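Sensor protein (Bacteroides thetaiotaomicron, PDB 2X7X) binds beta-D-fructose through this periplasmic domain of a hybrid two-component system, whose remaining part probably acts as a histidine kinase and DNA-binding regulator. Local coordinates at residues A[10-15]-A[53-58]; A[67-72]-A[93-98]; A[104-109]-A[267-272]. All blocks are in the same frame, centred on the assembly; numbering follows the deposited sequence.

Contact 1: residues A[10-15]-A[53-58]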
ATOM      1  N   GLY A  10     -21.951  -3.965 -21.574  1.00 46.83           N
ATOM      2  CA  GLY A  10     -21.433  -5.304 -21.823  1.00 45.24           C
ATOM      3  C   GLY A  10     -19.917  -5.344 -21.726  1.00 44.30           C
ATOM      4  O   GLY A  10     -19.232  -4.499 -22.306  1.00 43.98           O
ATOM      5  N   VAL A  11     -19.397  -6.322 -20.983  1.00 43.25           N
ATOM      6  CA  VAL A  11     -17.953  -6.504 -20.837  1.00 42.04           C
ATOM      7  C   VAL A  11     -17.534  -7.817 -21.477  1.00 41.28           C
ATOM      8  O   VAL A  11     -17.861  -8.905 -20.991  1.00 41.13           O
ATOM      9  CB  VAL A  11     -17.484  -6.431 -19.364  1.00 42.24           C
ATOM     10  CG1 VAL A  11     -15.975  -6.683 -19.248  1.00 42.40           C
ATOM     11  CG2 VAL A  11     -17.824  -5.069 -18.751  1.00 42.36           C
ATOM     12  N   ALA A  12     -16.824  -7.701 -22.592  1.00 40.26           N
ATOM     13  CA  ALA A  12     -16.287  -8.866 -23.272  1.00 39.48           C
ATOM     14  C   ALA A  12     -14.844  -9.038 -22.818  1.00 38.89           C
ATOM     15  O   ALA A  12     -13.969  -8.213 -23.126  1.00 39.03           O
ATOM     16  CB  ALA A  12     -16.380  -8.701 -24.778  1.00 39.29           C
ATOM     17  N   GLN A  13     -14.610 -10.110 -22.074  1.00 37.59           N
ATOM     18  CA  GLN A  13     -13.340 -10.316 -21.394  1.00 36.11           C
ATOM     19  C   GLN A  13     -12.641 -11.512 -22.022  1.00 35.02           C
ATOM     20  O   GLN A  13     -13.259 -12.557 -22.209  1.00 34.66           O
ATOM     21  CB  GLN A  13     -13.622 -10.550 -19.909  1.00 36.34           C
ATOM     22  CG  GLN A  13     -12.475 -10.334 -18.969  1.00 36.09           C
ATOM     23  CD  GLN A  13     -12.138  -8.879 -18.753  1.00 35.96           C
ATOM     24  OE1 GLN A  13     -11.363  -8.300 -19.511  1.00 38.31           O
ATOM     25  NE2 GLN A  13     -12.678  -8.289 -17.688  1.00 35.07           N
ATOM     26  N   CYS A  14     -11.359 -11.354 -22.344  1.00 33.87           N
ATOM     27  CA  CYS A  14     -10.613 -12.378 -23.081  1.00 32.92           C
ATOM     28  C   CYS A  14     -10.380 -13.666 -22.292  1.00 32.38           C
ATOM     29  O   CYS A  14     -10.202 -14.745 -22.866  1.00 31.93           O
ATOM     30  CB  CYS A  14      -9.280 -11.815 -23.590  1.00 33.20           C
ATOM     31  SG  CYS A  14      -8.197 -11.099 -22.311  1.00 33.03           S
ATOM     32  N   SER A  15     -10.385 -13.560 -20.973  1.00 32.05           N
ATOM     33  CA  SER A  15     -10.159 -14.732 -20.145  1.00 32.19           C
ATOM     34  C   SER A  15     -10.683 -14.534 -18.741  1.00 32.12           C
ATOM     35  O   SER A  15     -11.269 -13.492 -18.437  1.00 31.87           O
ATOM     36  CB  SER A  15      -8.664 -15.107 -20.120  1.00 32.29           C
ATOM     37  OG  SER A  15      -7.837 -13.975 -19.979  1.00 30.33           O
ATOM     38  N   GLU A  53     -18.558 -14.458 -30.364  1.00 45.53           N
ATOM     39  CA  GLU A  53     -19.870 -14.830 -29.836  1.00 46.80           C
ATOM     40  C   GLU A  53     -20.344 -13.877 -28.732  1.00 47.08           C
ATOM     41  O   GLU A  53     -21.490 -13.425 -28.751  1.00 47.31           O
ATOM     42  CB  GLU A  53     -19.879 -16.288 -29.370  1.00 46.91           C
ATOM     43  CG  GLU A  53     -19.568 -17.275 -30.500  1.00 49.69           C
ATOM     44  CD  GLU A  53     -19.804 -18.736 -30.120  1.00 53.52           C
ATOM     45  OE1 GLU A  53     -20.872 -19.043 -29.528  1.00 54.83           O
ATOM     46  OE2 GLU A  53     -18.924 -19.579 -30.434  1.00 54.02           O
ATOM     47  N   ASP A  54     -19.461 -13.549 -27.796  1.00 47.59           N
ATOM     48  CA  ASP A  54     -19.804 -12.610 -26.731  1.00 48.35           C
ATOM     49  C   ASP A  54     -20.070 -11.197 -27.268  1.00 48.58           C
ATOM     50  O   ASP A  54     -21.005 -10.529 -26.825  1.00 48.51           O
ATOM     51  CB  ASP A  54     -18.729 -12.593 -25.634  1.00 48.58           C
ATOM     52  CG  ASP A  54     -18.527 -13.965 -24.976  1.00 49.62           C
ATOM     53  OD1 ASP A  54     -19.519 -14.659 -24.668  1.00 51.86           O
ATOM     54  OD2 ASP A  54     -17.364 -14.354 -24.759  1.00 50.04           O
ATOM     55  N   VAL A  55     -19.273 -10.746 -28.233  1.00 48.97           N
ATOM     56  CA  VAL A  55     -19.517  -9.426 -28.826  1.00 49.50           C
ATOM     57  C   VAL A  55     -20.829  -9.413 -29.627  1.00 50.07           C
ATOM     58  O   VAL A  55     -21.644  -8.504 -29.463  1.00 49.90           O
ATOM     59  CB  VAL A  55     -18.314  -8.892 -29.665  1.00 49.43           C
ATOM     60  CG1 VAL A  55     -18.619  -7.510 -30.241  1.00 48.83           C
ATOM     61  CG2 VAL A  55     -17.070  -8.812 -28.814  1.00 48.50           C
ATOM     62  N   HIS A  56     -21.044 -10.430 -30.460  1.00 50.97           N
ATOM     63  CA  HIS A  56     -22.308 -10.553 -31.200  1.00 51.99           C
ATOM     64  C   HIS A  56     -23.516 -10.578 -30.262  1.00 52.73           C
ATOM     65  O   HIS A  56     -24.521  -9.918 -30.538  1.00 52.96           O
ATOM     66  CB  HIS A  56     -22.313 -11.764 -32.145  1.00 51.75           C
ATOM     67  CG  HIS A  56     -21.387 -11.625 -33.317  1.00 51.83           C
ATOM     68  ND1 HIS A  56     -20.818 -12.712 -33.948  1.00 52.82           N
ATOM     69  CD2 HIS A  56     -20.921 -10.529 -33.963  1.00 52.04           C
ATOM     70  CE1 HIS A  56     -20.048 -12.293 -34.940  1.00 53.21           C
ATOM     71  NE2 HIS A  56     -20.093 -10.972 -34.969  1.00 53.57           N
ATOM     72  N   TYR A  57     -23.396 -11.314 -29.153  1.00 53.55           N
ATOM     73  CA  TYR A  57     -24.415 -11.363 -28.100  1.00 54.51           C
ATOM     74  C   TYR A  57     -24.755  -9.976 -27.544  1.00 55.13           C
ATOM     75  O   TYR A  57     -25.928  -9.615 -27.408  1.00 55.14           O
ATOM     76  CB  TYR A  57     -23.953 -12.288 -26.968  1.00 54.51           C
ATOM     77  CG  TYR A  57     -24.891 -12.367 -25.779  1.00 55.26           C
ATOM     78  CD1 TYR A  57     -25.673 -13.504 -25.555  1.00 55.88           C
ATOM     79  CD2 TYR A  57     -24.983 -11.311 -24.866  1.00 56.15           C
ATOM     80  CE1 TYR A  57     -26.537 -13.581 -24.456  1.00 55.89           C
ATOM     81  CE2 TYR A  57     -25.843 -11.373 -23.773  1.00 56.53           C
ATOM     82  CZ  TYR A  57     -26.616 -12.507 -23.573  1.00 56.65           C
ATOM     83  OH  TYR A  57     -27.459 -12.554 -22.481  1.00 57.40           O
ATOM     84  N   PHE A  58     -23.721  -9.210 -27.212  1.00 56.02           N
ATOM     85  CA  PHE A  58     -23.909  -7.872 -26.668  1.00 56.76           C
ATOM     86  C   PHE A  58     -24.496  -6.911 -27.706  1.00 57.20           C
ATOM     87  O   PHE A  58     -25.192  -5.952 -27.357  1.00 57.49           O
ATOM     88  CB  PHE A  58     -22.593  -7.337 -26.092  1.00 56.83           C
ATOM     89  CG  PHE A  58     -22.212  -7.942 -24.750  1.00 57.46           C
ATOM     90  CD1 PHE A  58     -23.112  -7.946 -23.681  1.00 58.10           C
ATOM     91  CD2 PHE A  58     -20.938  -8.477 -24.548  1.00 57.31           C
ATOM     92  CE1 PHE A  58     -22.754  -8.496 -22.442  1.00 58.44           C
ATOM     93  CE2 PHE A  58     -20.571  -9.024 -23.319  1.00 57.36           C
ATOM     94  CZ  PHE A  58     -21.476  -9.031 -22.263  1.00 58.09           C
TER
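Phe58, its backbone N bonded to Asp54 O at 3.0 Å within helix 48-60, lays its ring over the backbone of Gly10. Gly10 CA stands 3.6 Å from the centroid of the Phe58 ring and 16° off the ring normal, a CH-pi contact that is possible because Gly10 has no side chain to hold the ring off the strand. CB of Phe58 points toward the strand, and chi1 (-76°) sets CG anti to the carbonyl carbon; the far rim of the ring continues along the backbone, where Phe58 CE2 lies 3.6 Å from Val11 O, which approaches obliquely. Ala12 CB points at the helix and meets Val55 CG2 at 4.1 Å, while Phe58 CE2 is a looser neighbour. An alanine in place of Phe58 would probably open a gap between helix and strand and leave Gly10 CA without its aromatic cover. Asp54 turns its carboxylate to Arg42 of the adjoining strand in a salt bridge. Strand 10-13 and helix 53-58 run antiparallel (173°) with their axes 8.6 Å apart. Helix 48-60 links strand 38-43 to strand 65-68 across the intervening strand 8-13, a beta-alpha-beta crossover of the Rossmann-like lobe of periplasmic binding proteins.

Contact 2: residues A[67-72]-A[93-98]. With FRU (beta-D-fructofuranose), chain E.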
ATOM      1  N   ILE A  67     -17.420  -2.741 -23.325  1.00 44.03           N
ATOM      2  CA  ILE A  67     -16.053  -2.795 -22.811  1.00 42.91           C
ATOM      3  C   ILE A  67     -15.440  -4.130 -23.214  1.00 41.88           C
ATOM      4  O   ILE A  67     -15.938  -5.193 -22.836  1.00 41.78           O
ATOM      5  CB  ILE A  67     -15.995  -2.619 -21.267  1.00 42.96           C
ATOM      6  CG1 ILE A  67     -16.452  -1.222 -20.855  1.00 42.79           C
ATOM      7  CG2 ILE A  67     -14.578  -2.821 -20.748  1.00 43.28           C
ATOM      8  CD1 ILE A  67     -16.893  -1.148 -19.411  1.00 42.35           C
ATOM      9  N   ILE A  68     -14.361  -4.070 -23.986  1.00 40.71           N
ATOM     10  CA  ILE A  68     -13.685  -5.288 -24.437  1.00 39.61           C
ATOM     11  C   ILE A  68     -12.171  -5.270 -24.221  1.00 38.63           C
ATOM     12  O   ILE A  68     -11.505  -4.240 -24.381  1.00 38.48           O
ATOM     13  CB  ILE A  68     -14.004  -5.625 -25.939  1.00 39.70           C
ATOM     14  CG1 ILE A  68     -13.369  -6.958 -26.341  1.00 40.04           C
ATOM     15  CG2 ILE A  68     -13.526  -4.524 -26.860  1.00 39.21           C
ATOM     16  CD1 ILE A  68     -13.673  -7.408 -27.735  1.00 41.50           C
ATOM     17  N   SER A  69     -11.646  -6.437 -23.867  1.00 37.67           N
ATOM     18  CA  SER A  69     -10.217  -6.702 -23.870  1.00 36.52           C
ATOM     19  C   SER A  69      -9.903  -7.750 -24.948  1.00 35.23           C
ATOM     20  O   SER A  69     -10.144  -8.943 -24.750  1.00 35.25           O
ATOM     21  CB  SER A  69      -9.767  -7.166 -22.483  1.00 36.66           C
ATOM     22  OG  SER A  69      -8.545  -7.884 -22.571  1.00 39.18           O
ATOM     23  N   ALA A  70      -9.351  -7.296 -26.075  1.00 33.76           N
ATOM     24  CA  ALA A  70      -9.186  -8.127 -27.287  1.00 32.30           C
ATOM     25  C   ALA A  70      -8.159  -9.266 -27.183  1.00 31.37           C
ATOM     26  O   ALA A  70      -6.952  -9.023 -27.174  1.00 31.05           O
ATOM     27  CB  ALA A  70      -8.877  -7.234 -28.487  1.00 32.05           C
ATOM     28  N   ASN A  71      -8.655 -10.504 -27.151  1.00 30.68           N
ATOM     29  CA  ASN A  71      -7.836 -11.713 -26.923  1.00 30.02           C
ATOM     30  C   ASN A  71      -6.551 -11.778 -27.731  1.00 30.35           C
ATOM     31  O   ASN A  71      -5.479 -12.032 -27.188  1.00 30.16           O
ATOM     32  CB  ASN A  71      -8.656 -12.978 -27.166  1.00 29.43           C
ATOM     33  CG  ASN A  71      -7.894 -14.242 -26.822  1.00 28.03           C
ATOM     34  OD1 ASN A  71      -7.564 -14.478 -25.669  1.00 27.94           O
ATOM     35  ND2 ASN A  71      -7.631 -15.070 -27.819  1.00 25.13           N
ATOM     36  N   GLU A  72      -6.681 -11.585 -29.036  1.00 30.61           N
ATOM     37  CA  GLU A  72      -5.552 -11.394 -29.917  1.00 31.64           C
ATOM     38  C   GLU A  72      -5.933 -10.211 -30.774  1.00 31.67           C
ATOM     39  O   GLU A  72      -7.115  -9.982 -30.994  1.00 31.80           O
ATOM     40  CB  GLU A  72      -5.300 -12.630 -30.773  1.00 31.78           C
ATOM     41  CG  GLU A  72      -5.105 -13.890 -29.955  1.00 34.41           C
ATOM     42  CD  GLU A  72      -4.452 -15.013 -30.722  1.00 37.85           C
ATOM     43  OE1 GLU A  72      -5.059 -16.100 -30.813  1.00 38.84           O
ATOM     44  OE2 GLU A  72      -3.327 -14.820 -31.232  1.00 41.73           O
ATOM     45  N   VAL A  93      -9.911  -2.004 -23.221  1.00 30.98           N
ATOM     46  CA  VAL A  93      -9.119  -2.091 -22.000  1.00 30.27           C
ATOM     47  C   VAL A  93      -7.940  -3.044 -22.167  1.00 29.58           C
ATOM     48  O   VAL A  93      -8.099  -4.144 -22.724  1.00 29.13           O
ATOM     49  CB  VAL A  93      -9.958  -2.571 -20.784  1.00 30.27           C
ATOM     50  CG1 VAL A  93      -9.126  -2.476 -19.524  1.00 30.42           C
ATOM     51  CG2 VAL A  93     -11.170  -1.713 -20.613  1.00 30.88           C
ATOM     52  N   ASP A  94      -6.772  -2.621 -21.670  1.00 28.86           N
ATOM     53  CA  ASP A  94      -5.621  -3.520 -21.471  1.00 28.64           C
ATOM     54  C   ASP A  94      -5.038  -4.056 -22.794  1.00 28.44           C
ATOM     55  O   ASP A  94      -3.924  -3.697 -23.159  1.00 28.87           O
ATOM     56  CB  ASP A  94      -5.972  -4.618 -20.426  1.00 28.27           C
ATOM     57  CG  ASP A  94      -5.303  -5.952 -20.693  1.00 28.85           C
ATOM     58  OD1 ASP A  94      -4.061  -6.012 -20.795  1.00 30.92           O
ATOM     59  OD2 ASP A  94      -6.019  -6.970 -20.777  1.00 28.63           O
ATOM     60  N   ARG A  95      -5.774  -4.894 -23.512  1.00 28.19           N
ATOM     61  CA  ARG A  95      -5.329  -5.344 -24.825  1.00 28.44           C
ATOM     62  C   ARG A  95      -5.921  -4.467 -25.916  1.00 29.09           C
ATOM     63  O   ARG A  95      -6.971  -3.867 -25.719  1.00 29.20           O
ATOM     64  CB  ARG A  95      -5.700  -6.793 -25.046  1.00 28.14           C
ATOM     65  CG  ARG A  95      -5.253  -7.652 -23.922  1.00 26.48           C
ATOM     66  CD  ARG A  95      -5.177  -9.100 -24.303  1.00 24.71           C
ATOM     67  NE  ARG A  95      -4.806  -9.878 -23.126  1.00 23.03           N
ATOM     68  CZ  ARG A  95      -4.843 -11.199 -23.052  1.00 22.23           C
ATOM     69  NH1 ARG A  95      -5.237 -11.942 -24.088  1.00 21.17           N
ATOM     70  NH2 ARG A  95      -4.492 -11.773 -21.924  1.00 23.62           N
ATOM     71  N   LYS A  96      -5.229  -4.381 -27.050  1.00 29.62           N
ATOM     72  CA  LYS A  96      -5.605  -3.475 -28.145  1.00 30.19           C
ATOM     73  C   LYS A  96      -6.013  -4.247 -29.410  1.00 30.63           C
ATOM     74  O   LYS A  96      -5.833  -5.465 -29.502  1.00 30.53           O
ATOM     75  CB  LYS A  96      -4.420  -2.577 -28.542  1.00 30.05           C
ATOM     76  CG  LYS A  96      -3.918  -1.544 -27.545  1.00 29.45           C
ATOM     77  CD  LYS A  96      -2.510  -1.146 -27.997  1.00 28.35           C
ATOM     78  CE  LYS A  96      -1.864  -0.092 -27.140  1.00 29.87           C
ATOM     79  NZ  LYS A  96      -0.398   0.029 -27.452  1.00 28.13           N
ATOM     80  N   ILE A  97      -6.533  -3.509 -30.391  1.00 31.40           N
ATOM     81  CA  ILE A  97      -6.760  -4.030 -31.738  1.00 31.66           C
ATOM     82  C   ILE A  97      -5.837  -3.302 -32.711  1.00 32.51           C
ATOM     83  O   ILE A  97      -4.951  -2.550 -32.289  1.00 32.84           O
ATOM     84  CB  ILE A  97      -8.240  -3.917 -32.177  1.00 31.33           C
ATOM     85  CG1 ILE A  97      -8.728  -2.470 -32.106  1.00 31.20           C
ATOM     86  CG2 ILE A  97      -9.118  -4.836 -31.338  1.00 30.84           C
ATOM     87  CD1 ILE A  97     -10.061  -2.230 -32.787  1.00 31.02           C
ATOM     88  N   LEU A  98      -6.043  -3.517 -34.008  1.00 33.30           N
ATOM     89  CA  LEU A  98      -5.127  -2.996 -35.017  1.00 33.88           C
ATOM     90  C   LEU A  98      -5.687  -1.855 -35.865  1.00 34.55           C
ATOM     91  O   LEU A  98      -5.190  -1.586 -36.954  1.00 35.10           O
ATOM     92  CB  LEU A  98      -4.611  -4.139 -35.899  1.00 33.67           C
ATOM     93  CG  LEU A  98      -3.868  -5.249 -35.147  1.00 33.59           C
ATOM     94  CD1 LEU A  98      -3.391  -6.319 -36.103  1.00 31.98           C
ATOM     95  CD2 LEU A  98      -2.705  -4.687 -34.299  1.00 32.30           C
TER
HETATM   96  C1  FRU E1335      -4.999 -11.444 -17.080  1.00 24.07           C
HETATM   97  C2  FRU E1335      -3.656 -11.462 -17.787  1.00 22.70           C
HETATM   98  C3  FRU E1335      -2.544 -10.871 -16.925  1.00 21.51           C
HETATM   99  C4  FRU E1335      -1.719 -10.112 -17.945  1.00 21.98           C
HETATM  100  C5  FRU E1335      -2.812  -9.545 -18.840  1.00 22.73           C
HETATM  101  C6  FRU E1335      -2.370  -9.174 -20.255  1.00 23.46           C
HETATM  102  O1  FRU E1335      -5.908 -12.310 -17.755  1.00 24.20           O
HETATM  103  O2  FRU E1335      -3.374 -12.806 -18.192  1.00 22.07           O
HETATM  104  O3  FRU E1335      -1.806 -11.866 -16.200  1.00 19.62           O
HETATM  105  O4  FRU E1335      -0.890  -9.105 -17.354  1.00 21.48           O
HETATM  106  O5  FRU E1335      -3.743 -10.627 -18.935  1.00 23.02           O
HETATM  107  O6  FRU E1335      -3.462  -8.538 -20.948  1.00 24.64           O
HETATM  108  O   HOH W   1      -9.414  -4.548 -26.292  1.00 35.23           O
HETATM  109  O   HOH W   2      -4.634  -7.872 -28.233  1.00 25.02           O
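The guanidinium of Arg95 is met around its edge, near its own plane, by Asn71 O and by the fructose, while Ser69 OG approaches it obliquely. Arg95 NH1 gives a bent bond to Asn71 O (3.1 Å, 136° at the hydrogen) that arrives on a lone pair in the carbonyl plane. The other nitrogens serve the sugar: Arg95 NE reaches FRU O6 at 2.9 Å, and NH2 makes a longer bond to FRU O5 at 3.3 Å. The chain of Arg95 is extended from CG to NE, its CB and CD passing close to Ala70 O. Asp94 grips the same hydroxyl, OD1 accepting from FRU O6 at 2.6 Å. Its OD2 receives Ser69 OG at 3.2 Å on the anti side, 35° out of the carboxylate plane. Arg20 forms a salt bridge with OD2 and Tyr245 OH bonds to OD1; such neighbours would probably favour the charged form. Asp94 has the torsions of a classic gamma turn, with a weak Arg95 N to Val93 O bond. Farther back, Val93 N binds Ile68 O at 3.0 Å, and one water ties Ile68 O, Ala70 N and Arg95 O together. The loop after strand 90-93 thus supplies a sugar-binding pair of the fructose pocket, and the turn after strand 65-68 backs it as a second shell through Ser69 OG and Asn71 O.

Contact 3: residues A[104-109]-A[267-272]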
ATOM      1  N   ALA A 104     -12.762   4.783 -27.009  1.00 38.27           N
ATOM      2  CA  ALA A 104     -11.704   5.152 -26.067  1.00 37.81           C
ATOM      3  C   ALA A 104     -10.853   3.970 -25.636  1.00 37.21           C
ATOM      4  O   ALA A 104     -11.321   2.831 -25.570  1.00 37.36           O
ATOM      5  CB  ALA A 104     -12.294   5.861 -24.837  1.00 37.87           C
ATOM      6  N   TYR A 105      -9.592   4.260 -25.346  1.00 36.85           N
ATOM      7  CA  TYR A 105      -8.648   3.257 -24.865  1.00 36.26           C
ATOM      8  C   TYR A 105      -8.218   3.588 -23.443  1.00 35.16           C
ATOM      9  O   TYR A 105      -7.909   4.737 -23.132  1.00 34.58           O
ATOM     10  CB  TYR A 105      -7.419   3.180 -25.784  1.00 36.45           C
ATOM     11  CG  TYR A 105      -6.317   2.292 -25.245  1.00 38.50           C
ATOM     12  CD1 TYR A 105      -6.503   0.909 -25.115  1.00 40.09           C
ATOM     13  CD2 TYR A 105      -5.096   2.831 -24.843  1.00 40.66           C
ATOM     14  CE1 TYR A 105      -5.500   0.088 -24.595  1.00 41.26           C
ATOM     15  CE2 TYR A 105      -4.079   2.015 -24.328  1.00 42.03           C
ATOM     16  CZ  TYR A 105      -4.288   0.647 -24.212  1.00 42.78           C
ATOM     17  OH  TYR A 105      -3.286  -0.160 -23.704  1.00 45.40           O
ATOM     18  N   ILE A 106      -8.220   2.579 -22.578  1.00 34.24           N
ATOM     19  CA  ILE A 106      -7.573   2.713 -21.269  1.00 33.43           C
ATOM     20  C   ILE A 106      -6.701   1.500 -20.934  1.00 32.86           C
ATOM     21  O   ILE A 106      -7.097   0.348 -21.134  1.00 32.65           O
ATOM     22  CB  ILE A 106      -8.583   2.988 -20.142  1.00 33.16           C
ATOM     23  CG1 ILE A 106      -7.847   3.277 -18.831  1.00 33.65           C
ATOM     24  CG2 ILE A 106      -9.555   1.831 -20.005  1.00 32.65           C
ATOM     25  CD1 ILE A 106      -8.755   3.557 -17.646  1.00 34.68           C
ATOM     26  N   GLY A 107      -5.510   1.771 -20.417  1.00 32.44           N
ATOM     27  CA  GLY A 107      -4.595   0.700 -20.022  1.00 32.02           C
ATOM     28  C   GLY A 107      -3.229   1.191 -19.609  1.00 31.69           C
ATOM     29  O   GLY A 107      -2.964   2.386 -19.634  1.00 32.13           O
ATOM     30  N   ALA A 108      -2.357   0.268 -19.220  1.00 31.40           N
ATOM     31  CA  ALA A 108      -1.001   0.629 -18.850  1.00 30.88           C
ATOM     32  C   ALA A 108      -0.070   0.347 -20.024  1.00 30.90           C
ATOM     33  O   ALA A 108      -0.362  -0.531 -20.830  1.00 31.17           O
ATOM     34  CB  ALA A 108      -0.582  -0.136 -17.632  1.00 30.79           C
ATOM     35  N   ASP A 109       1.044   1.081 -20.131  1.00 30.85           N
ATOM     36  CA  ASP A 109       1.952   0.905 -21.280  1.00 30.34           C
ATOM     37  C   ASP A 109       2.799  -0.368 -21.177  1.00 29.64           C
ATOM     38  O   ASP A 109       3.757  -0.439 -20.398  1.00 29.74           O
ATOM     39  CB  ASP A 109       2.853   2.123 -21.487  1.00 30.26           C
ATOM     40  CG  ASP A 109       3.583   2.089 -22.823  1.00 31.97           C
ATOM     41  OD1 ASP A 109       4.102   3.148 -23.233  1.00 35.03           O
ATOM     42  OD2 ASP A 109       3.634   1.025 -23.481  1.00 32.46           O
ATOM     43  N   LYS A 267      -9.771  10.299 -24.908  1.00 52.48           N
ATOM     44  CA  LYS A 267      -9.882   9.158 -25.811  1.00 52.04           C
ATOM     45  C   LYS A 267      -8.814   8.139 -25.455  1.00 51.11           C
ATOM     46  O   LYS A 267      -8.964   6.947 -25.722  1.00 51.02           O
ATOM     47  CB  LYS A 267      -9.743   9.594 -27.273  1.00 52.41           C
ATOM     48  CG  LYS A 267      -8.960  10.892 -27.472  1.00 54.05           C
ATOM     49  CD  LYS A 267      -9.835  12.118 -27.158  1.00 55.70           C
ATOM     50  CE  LYS A 267      -9.026  13.197 -26.449  1.00 56.10           C
ATOM     51  NZ  LYS A 267      -9.864  14.133 -25.631  1.00 57.17           N
ATOM     52  N   GLU A 268      -7.742   8.617 -24.836  1.00 49.87           N
ATOM     53  CA  GLU A 268      -6.696   7.730 -24.378  1.00 48.77           C
ATOM     54  C   GLU A 268      -6.260   8.016 -22.936  1.00 47.94           C
ATOM     55  O   GLU A 268      -5.861   9.129 -22.598  1.00 47.72           O
ATOM     56  CB  GLU A 268      -5.521   7.763 -25.344  1.00 48.75           C
ATOM     57  CG  GLU A 268      -4.637   6.546 -25.231  1.00 49.18           C
ATOM     58  CD  GLU A 268      -4.005   6.159 -26.543  1.00 49.05           C
ATOM     59  OE1 GLU A 268      -4.649   6.346 -27.605  1.00 48.74           O
ATOM     60  OE2 GLU A 268      -2.866   5.654 -26.500  1.00 49.50           O
ATOM     61  N   THR A 269      -6.374   6.997 -22.095  1.00 46.85           N
ATOM     62  CA  THR A 269      -5.929   7.077 -20.723  1.00 46.35           C
ATOM     63  C   THR A 269      -4.856   6.029 -20.472  1.00 46.22           C
ATOM     64  O   THR A 269      -5.113   4.816 -20.524  1.00 46.09           O
ATOM     65  CB  THR A 269      -7.089   6.880 -19.743  1.00 46.43           C
ATOM     66  OG1 THR A 269      -8.146   7.789 -20.073  1.00 46.41           O
ATOM     67  CG2 THR A 269      -6.630   7.129 -18.300  1.00 46.09           C
ATOM     68  N   VAL A 270      -3.648   6.509 -20.215  1.00 45.86           N
ATOM     69  CA  VAL A 270      -2.528   5.633 -19.911  1.00 45.75           C
ATOM     70  C   VAL A 270      -2.284   5.569 -18.401  1.00 45.20           C
ATOM     71  O   VAL A 270      -2.136   6.600 -17.742  1.00 45.14           O
ATOM     72  CB  VAL A 270      -1.246   6.050 -20.677  1.00 45.90           C
ATOM     73  CG1 VAL A 270      -1.016   7.556 -20.592  1.00 46.48           C
ATOM     74  CG2 VAL A 270      -0.028   5.281 -20.156  1.00 46.31           C
ATOM     75  N   MET A 271      -2.253   4.349 -17.870  1.00 44.62           N
ATOM     76  CA  MET A 271      -2.014   4.106 -16.441  1.00 44.14           C
ATOM     77  C   MET A 271      -0.554   3.725 -16.166  1.00 43.25           C
ATOM     78  O   MET A 271       0.155   3.242 -17.049  1.00 43.05           O
ATOM     79  CB  MET A 271      -2.961   3.028 -15.917  1.00 44.31           C
ATOM     80  CG  MET A 271      -4.411   3.271 -16.289  1.00 46.24           C
ATOM     81  SD  MET A 271      -5.599   2.106 -15.577  1.00 52.42           S
ATOM     82  CE  MET A 271      -5.465   0.639 -16.614  1.00 48.66           C
ATOM     83  N   ASN A 272      -0.107   3.940 -14.935  1.00 42.53           N
ATOM     84  CA  ASN A 272       1.303   3.745 -14.604  1.00 41.43           C
ATOM     85  C   ASN A 272       1.586   2.386 -14.002  1.00 39.99           C
ATOM     86  O   ASN A 272       0.687   1.717 -13.468  1.00 40.08           O
ATOM     87  CB  ASN A 272       1.801   4.841 -13.657  1.00 41.99           C
ATOM     88  CG  ASN A 272       1.529   6.235 -14.190  1.00 43.67           C
ATOM     89  OD1 ASN A 272       1.967   6.592 -15.292  1.00 43.65           O
ATOM     90  ND2 ASN A 272       0.782   7.029 -13.414  1.00 44.14           N
TER
HETATM   91  O   HOH W   3      -9.357   6.774 -22.232  1.00 36.43           O
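Tyr105 offers the edge of its ring to Glu268, whose CG lies in the ring plane, 3.8 Å from Tyr105 CD2; ring and carboxylate planes stand 85° apart. The ring reaches along the strand, with Gly107 N over one face near the rim, and a side chain on Gly107 would run into Tyr105 OH. On the other side, Ile106 and Thr269 lie side by side, Ile106 CG1 touching Thr269 CB at 3.8 Å. Met271 SD comes 4.0 Å from Ile106 CD1, and the bend at the end of the Met271 chain brings its CE to 3.5 Å from Gly107 CA. Helix 249-260 also covers this side through contacts with Ile106. Four backbone bonds join the strands: Tyr105 N to Lys267 O, Thr269 N to Tyr105 O at 2.9 Å, Gly107 N to Thr269 O, and Met271 N to Gly107 O at 2.7 Å, the last with its donor 36° above the carbonyl plane. Tyr105 O also accepts from a water that bonds Thr269 OG1 at 2.7 Å. Past the strand, Asp109 caps helix 110-124 through Tyr111 N. The two strands run parallel, 13° apart; the late strand 268-271 returns to edge the first lobe's sheet, consistent with the hinge crossings of type I periplasmic binding proteins.

How the contacts relate
All three contacts reach the same six-stranded parallel sheet and follow one another across it. Contacts 1 and 2 have centres 11 Å apart and are joined by probable backbone bonds of neighbouring strands, Ala12 N to Ile67 O and Gly10 O to Ile67 N, both 2.7 Å. Cys14 also packs against Ser69 and Arg95. Contacts 2 and 3, 12 Å apart between centres, meet through a probable Asp94 N to Ile106 O bond of 3.0 Å. Contacts 1 and 3 do not touch, their nearest atoms being about 10 Å apart. Contact 2 grips the fructose through Asp94 and Arg95, and Ser15 at the end of contact 1 adds a weak hydrogen bond to FRU O1; the side chain of Tyr105 in contact 3 stays about 9 Å from the sugar.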